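Local coordinates for protein alternansucrase (Leuconostoc mesenteroides, PDB 6HVG) that belongs to the glycoside hydrolase family 70 enzymes, pairing a TIM-barrel-clan catalytic region with choline-binding-type and cell-wall-binding-type repeats, at residues D1313-D1318 with R1343-S1348. Residues are numbered along the deposited sequence; the frame is centred on the assembly and turned at random.
Sequences DTFIED and RTVETS
Asp-1313 and Phe-1315 meet Val-1345, Thr-1347 and Ser-1348 where the touching backbones run 106° apart, the CA atoms of Asp-1313 and Thr-1347 lying 5.8 Å from each other. CG of Asp-1313 lies anti to the backbone N (chi1 -174°), which sets the carboxylate carbon beside the chain that follows strand 1342-1345. There OD2 takes a long, weak hydrogen bond from the backbone N of Ser-1348, 3.4 Å away. OD1 is hydrogen-bonded to the hydroxyl of Tyr-1325, so the two oxygens have different partners. The side chains of Asp-1313 and Thr-1347 lie alongside each other, pointing opposite ways, with the Thr-1347 methyl CG2 against OD1. Strands 1314-1317 and 1323-1326 form an antiparallel hairpin within a putative cell wall binding repeat; its first strand opens with a G1 beta bulge, in which Asp-1313 and Thr-1314 sit together across from Phe-1326. Strand 1342-1345 belongs to the next hairpin, with strand 1354-1357, and the contact joins the two. Between them Phe-1315 and Val-1345 reach tip to tip, CE1 of the ring 3.9 Å from CG1 of the valine. OG1 of Thr-1347 meets the rim of the same ring, close to the ring plane, 3.8 Å from CE1 of Phe-1315. Tyr-1325 and Tyr-1356 also meet this ring, each plane inclined at about 45°.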
ATOM      1  N   ASP A1313     -18.228 -32.417  17.202  1.00 46.43           N
ATOM      2  CA  ASP A1313     -17.675 -32.036  15.907  1.00 48.11           C
ATOM      3  C   ASP A1313     -17.005 -30.670  16.024  1.00 45.53           C
ATOM      4  O   ASP A1313     -17.407 -29.707  15.386  1.00 44.63           O
ATOM      5  CB  ASP A1313     -18.783 -32.054  14.851  1.00 50.43           C
ATOM      6  CG  ASP A1313     -18.277 -31.804  13.445  1.00 52.63           C
ATOM      7  OD1 ASP A1313     -17.099 -32.123  13.151  1.00 48.22           O
ATOM      8  OD2 ASP A1313     -19.103 -31.310  12.630  1.00 56.65           O
ATOM      9  N   THR A1314     -16.008 -30.606  16.894  1.00 43.22           N
ATOM     10  CA  THR A1314     -15.348 -29.356  17.204  1.00 42.60           C
ATOM     11  C   THR A1314     -14.029 -29.599  17.907  1.00 40.42           C
ATOM     12  O   THR A1314     -13.842 -30.620  18.552  1.00 40.97           O
ATOM     13  CB  THR A1314     -16.220 -28.474  18.092  1.00 42.23           C
ATOM     14  OG1 THR A1314     -15.717 -27.149  18.088  1.00 42.12           O
ATOM     15  CG2 THR A1314     -16.224 -28.973  19.510  1.00 46.38           C
ATOM     16  N   PHE A1315     -13.124 -28.650  17.772  1.00 39.49           N
ATOM     17  CA  PHE A1315     -11.844 -28.681  18.478  1.00 38.88           C
ATOM     18  C   PHE A1315     -11.980 -27.866  19.762  1.00 35.22           C
ATOM     19  O   PHE A1315     -12.652 -26.853  19.776  1.00 33.85           O
ATOM     20  CB  PHE A1315     -10.748 -28.091  17.594  1.00 39.84           C
ATOM     21  CG  PHE A1315     -10.218 -29.044  16.563  1.00 40.31           C
ATOM     22  CD1 PHE A1315     -10.833 -29.196  15.331  1.00 41.16           C
ATOM     23  CD2 PHE A1315      -9.083 -29.781  16.830  1.00 42.12           C
ATOM     24  CE1 PHE A1315     -10.304 -30.065  14.382  1.00 41.56           C
ATOM     25  CE2 PHE A1315      -8.558 -30.646  15.898  1.00 41.50           C
ATOM     26  CZ  PHE A1315      -9.176 -30.800  14.683  1.00 41.55           C
ATOM     27  N   ILE A1316     -11.370 -28.328  20.833  1.00 35.13           N
ATOM     28  CA  ILE A1316     -11.509 -27.702  22.152  1.00 37.45           C
ATOM     29  C   ILE A1316     -10.150 -27.655  22.814  1.00 37.82           C
ATOM     30  O   ILE A1316      -9.367 -28.619  22.740  1.00 34.86           O
ATOM     31  CB  ILE A1316     -12.456 -28.506  23.081  1.00 40.45           C
ATOM     32  CG1 ILE A1316     -13.893 -28.504  22.559  1.00 40.46           C
ATOM     33  CG2 ILE A1316     -12.435 -27.943  24.496  1.00 43.16           C
ATOM     34  CD1 ILE A1316     -14.628 -27.172  22.693  1.00 40.46           C
ATOM     35  N   GLU A1317      -9.876 -26.526  23.448  1.00 40.16           N
ATOM     36  CA  GLU A1317      -8.613 -26.321  24.148  1.00 43.11           C
ATOM     37  C   GLU A1317      -8.852 -26.278  25.650  1.00 43.75           C
ATOM     38  O   GLU A1317      -9.713 -25.536  26.105  1.00 42.95           O
ATOM     39  CB  GLU A1317      -7.979 -24.999  23.703  1.00 43.82           C
ATOM     40  CG  GLU A1317      -6.609 -24.744  24.313  1.00 44.58           C
ATOM     41  CD  GLU A1317      -6.041 -23.382  23.991  1.00 44.82           C
ATOM     42  OE1 GLU A1317      -6.780 -22.534  23.451  1.00 43.12           O
ATOM     43  OE2 GLU A1317      -4.833 -23.180  24.269  1.00 48.50           O
ATOM     44  N   ASP A1318      -8.068 -27.029  26.413  1.00 44.11           N
ATOM     45  CA  ASP A1318      -8.217 -27.020  27.858  1.00 46.57           C
ATOM     46  C   ASP A1318      -7.460 -25.863  28.497  1.00 44.24           C
ATOM     47  O   ASP A1318      -6.851 -25.062  27.813  1.00 47.69           O
ATOM     48  CB  ASP A1318      -7.862 -28.407  28.476  1.00 48.59           C
ATOM     49  CG  ASP A1318      -6.359 -28.683  28.573  1.00 49.99           C
ATOM     50  OD1 ASP A1318      -5.548 -27.742  28.703  1.00 50.98           O
ATOM     51  OD2 ASP A1318      -6.005 -29.873  28.555  1.00 46.87           O
ATOM     52  N   ARG A1343      -5.362 -39.468  12.647  1.00 53.77           N
ATOM     53  CA  ARG A1343      -6.755 -39.479  12.248  1.00 54.73           C
ATOM     54  C   ARG A1343      -7.046 -38.336  11.312  1.00 52.10           C
ATOM     55  O   ARG A1343      -6.566 -37.224  11.499  1.00 49.82           O
ATOM     56  CB  ARG A1343      -7.681 -39.367  13.463  1.00 60.62           C
ATOM     57  CG  ARG A1343      -9.163 -39.726  13.177  1.00 69.84           C
ATOM     58  CD  ARG A1343     -10.036 -39.275  14.317  1.00 75.01           C
ATOM     59  NE  ARG A1343     -11.447 -39.671  14.288  1.00 72.41           N
ATOM     60  CZ  ARG A1343     -12.406 -38.985  13.681  1.00 67.66           C
ATOM     61  NH1 ARG A1343     -12.136 -37.926  12.934  1.00 69.48           N
ATOM     62  NH2 ARG A1343     -13.650 -39.389  13.784  1.00 69.47           N
ATOM     63  N   THR A1344      -7.861 -38.629  10.306  1.00 54.21           N
ATOM     64  CA  THR A1344      -8.360 -37.639   9.368  1.00 49.52           C
ATOM     65  C   THR A1344      -9.598 -37.029   9.952  1.00 49.19           C
ATOM     66  O   THR A1344     -10.529 -37.731  10.258  1.00 53.41           O
ATOM     67  CB  THR A1344      -8.724 -38.308   8.041  1.00 47.87           C
ATOM     68  OG1 THR A1344      -7.533 -38.830   7.449  1.00 47.32           O
ATOM     69  CG2 THR A1344      -9.383 -37.334   7.090  1.00 46.04           C
ATOM     70  N   VAL A1345      -9.614 -35.714  10.077  1.00 51.34           N
ATOM     71  CA  VAL A1345     -10.734 -34.986  10.643  1.00 52.28           C
ATOM     72  C   VAL A1345     -11.449 -34.154   9.579  1.00 53.28           C
ATOM     73  O   VAL A1345     -10.822 -33.374   8.897  1.00 52.43           O
ATOM     74  CB  VAL A1345     -10.236 -34.048  11.783  1.00 54.52           C
ATOM     75  CG1 VAL A1345     -11.389 -33.304  12.436  1.00 53.12           C
ATOM     76  CG2 VAL A1345      -9.460 -34.834  12.831  1.00 54.74           C
ATOM     77  N   GLU A1346     -12.769 -34.321   9.473  1.00 60.24           N
ATOM     78  CA  GLU A1346     -13.654 -33.461   8.675  1.00 61.30           C
ATOM     79  C   GLU A1346     -14.673 -32.755   9.580  1.00 62.27           C
ATOM     80  O   GLU A1346     -15.549 -33.416  10.091  1.00 64.32           O
ATOM     81  CB  GLU A1346     -14.389 -34.305   7.634  1.00 65.26           C
ATOM     82  CG  GLU A1346     -13.512 -34.723   6.449  1.00 74.52           C
ATOM     83  CD  GLU A1346     -14.236 -35.654   5.451  1.00 81.05           C
ATOM     84  OE1 GLU A1346     -15.068 -36.487   5.882  1.00 83.22           O
ATOM     85  OE2 GLU A1346     -13.988 -35.549   4.225  1.00 73.19           O
ATOM     86  N   THR A1347     -14.546 -31.434   9.766  1.00 64.46           N
ATOM     87  CA  THR A1347     -15.337 -30.641  10.735  1.00 63.82           C
ATOM     88  C   THR A1347     -16.227 -29.619  10.065  1.00 65.34           C
ATOM     89  O   THR A1347     -15.967 -29.209   8.938  1.00 69.75           O
ATOM     90  CB  THR A1347     -14.441 -29.845  11.720  1.00 64.10           C
ATOM     91  OG1 THR A1347     -13.341 -30.653  12.098  1.00 67.09           O
ATOM     92  CG2 THR A1347     -15.175 -29.439  13.032  1.00 68.17           C
ATOM     93  N   SER A1348     -17.267 -29.193  10.787  1.00 69.91           N
ATOM     94  CA  SER A1348     -18.075 -28.024  10.408  1.00 72.69           C
ATOM     95  C   SER A1348     -17.195 -26.810  10.094  1.00 71.17           C
ATOM     96  O   SER A1348     -17.456 -26.099   9.128  1.00 68.41           O
ATOM     97  CB  SER A1348     -19.090 -27.656  11.518  1.00 74.08           C
ATOM     98  OG  SER A1348     -18.474 -27.337  12.758  1.00 68.30           O
TER